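Local structure of hypothetical protein PurS (Thermus thermophilus, 2DGB) at residues I10-K13 against K14-D18. The protein is a small alpha/beta protein of the PurS family, with a three-stranded antiparallel sheet and two helices in each of two subunits. Numbering follows the deposited sequence.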
loop_
_atom_site.group_PDB
_atom_site.type_symbol
_atom_site.label_atom_id
_atom_site.label_comp_id
_atom_site.label_asym_id
_atom_site.label_seq_id
_atom_site.Cartn_x
_atom_site.Cartn_y
_atom_site.Cartn_z
ATOM N N ILE A 10 3.482 2.716 -3.559
ATOM C CA ILE A 10 4.418 3.801 -3.831
ATOM C C ILE A 10 5.013 4.165 -2.481
ATOM O O ILE A 10 4.340 4.721 -1.608
ATOM C CB ILE A 10 3.705 5.014 -4.484
ATOM C CG1 ILE A 10 3.148 4.598 -5.858
ATOM C CG2 ILE A 10 4.679 6.163 -4.647
ATOM C CD1 ILE A 10 2.372 5.691 -6.588
ATOM N N GLU A 11 6.280 3.822 -2.300
ATOM C CA GLU A 11 6.931 4.071 -1.030
ATOM C C GLU A 11 8.201 4.893 -1.202
ATOM O O GLU A 11 8.734 5.020 -2.305
ATOM C CB GLU A 11 7.247 2.730 -0.359
ATOM C CG GLU A 11 6.120 1.699 -0.508
ATOM C CD GLU A 11 6.388 0.394 0.229
ATOM O OE1 GLU A 11 7.555 -0.040 0.289
ATOM O OE2 GLU A 11 5.421 -0.206 0.741
ATOM N N LEU A 12 8.667 5.445 -0.091
ATOM C CA LEU A 12 9.873 6.260 -0.063
ATOM C C LEU A 12 11.103 5.377 -0.198
ATOM O O LEU A 12 11.130 4.274 0.338
ATOM C CB LEU A 12 9.950 7.004 1.268
ATOM C CG LEU A 12 8.740 7.872 1.609
ATOM C CD1 LEU A 12 8.846 8.362 3.039
ATOM C CD2 LEU A 12 8.667 9.028 0.636
ATOM N N LYS A 13 12.119 5.853 -0.907
ATOM C CA LYS A 13 13.344 5.077 -1.043
ATOM C C LYS A 13 14.000 5.048 0.332
ATOM O O LYS A 13 13.795 5.959 1.143
ATOM C CB LYS A 13 14.291 5.726 -2.051
ATOM C CG LYS A 13 13.845 5.588 -3.497
ATOM C CD LYS A 13 14.899 6.118 -4.465
ATOM C CE LYS A 13 14.428 6.017 -5.910
ATOM N NZ LYS A 13 15.439 6.554 -6.867
ATOM N N LYS A 14 14.770 4.003 0.612
ATOM C CA LYS A 14 15.428 3.929 1.907
ATOM C C LYS A 14 16.420 5.087 1.943
ATOM O O LYS A 14 17.037 5.425 0.928
ATOM C CB LYS A 14 16.152 2.593 2.083
ATOM C CG LYS A 14 17.408 2.438 1.243
ATOM C CD LYS A 14 18.173 1.179 1.643
ATOM C CE LYS A 14 19.555 1.163 1.016
ATOM N NZ LYS A 14 20.303 2.412 1.359
ATOM N N GLY A 15 16.565 5.702 3.108
ATOM C CA GLY A 15 17.465 6.835 3.218
ATOM C C GLY A 15 16.647 8.109 3.304
ATOM O O GLY A 15 17.085 9.098 3.888
ATOM N N ILE A 16 15.454 8.093 2.713
ATOM C CA ILE A 16 14.572 9.258 2.765
ATOM C C ILE A 16 13.932 9.278 4.150
ATOM O O ILE A 16 13.466 8.252 4.638
ATOM C CB ILE A 16 13.443 9.183 1.700
ATOM C CG1 ILE A 16 14.042 9.126 0.290
ATOM C CG2 ILE A 16 12.527 10.392 1.829
ATOM C CD1 ILE A 16 14.869 10.351 -0.099
ATOM N N LEU A 17 13.916 10.441 4.788
ATOM C CA LEU A 17 13.329 10.557 6.117
ATOM C C LEU A 17 11.810 10.362 6.062
ATOM O O LEU A 17 11.128 11.005 5.269
ATOM C CB LEU A 17 13.658 11.926 6.711
ATOM C CG LEU A 17 13.192 12.142 8.150
ATOM C CD1 LEU A 17 13.954 11.205 9.067
ATOM C CD2 LEU A 17 13.415 13.585 8.558
ATOM N N ASP A 18 11.291 9.475 6.911
ATOM C CA ASP A 18 9.856 9.194 6.972
ATOM C C ASP A 18 9.312 9.575 8.352
ATOM O O ASP A 18 9.157 8.718 9.226
ATOM C CB ASP A 18 9.603 7.702 6.718
ATOM C CG ASP A 18 8.121 7.356 6.658
ATOM O OD1 ASP A 18 7.285 8.183 7.080
ATOM O OD2 ASP A 18 7.790 6.242 6.200
#
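Leu12, the last residue of strand 3-12, reaches over the chain that follows it and meets Ile16 and Asp18. Its CB lies 4.1 Å from Ile16 CB, the methylene of the leucine against the branched CB of the isoleucine. From there the chain passes through CG, anti to the carbonyl carbon (chi1 -56°), to the methyl CD1, which sits 3.8 Å from Asp18 CB, equally close to Asp18 CG, and 3.9 Å from Asp18 OD2, the two side chains crossing at about a right angle. The backbone between Leu12 and Ile16 folds into a type II beta turn, Lys13 to Ile16, which takes the chain from the central strand of the antiparallel sheet toward helix 19-30. Ile16 N donates to Lys13 O at 3.1 Å, fairly straight at 157° but from above the carbonyl plane. Gly15, third residue of the turn, has the positive phi that the type II form has at that position. CG1 of Ile16, anti to its own carbonyl carbon, packs against the same oxygen, 3.3 Å from Lys13 O. Asp18 is the N-cap of helix 19-30: OD1 accepts from Gly21 N, while OD2 takes Val40 N of strand 37-49, which fixes the buried carboxylate beside the leucine methyl.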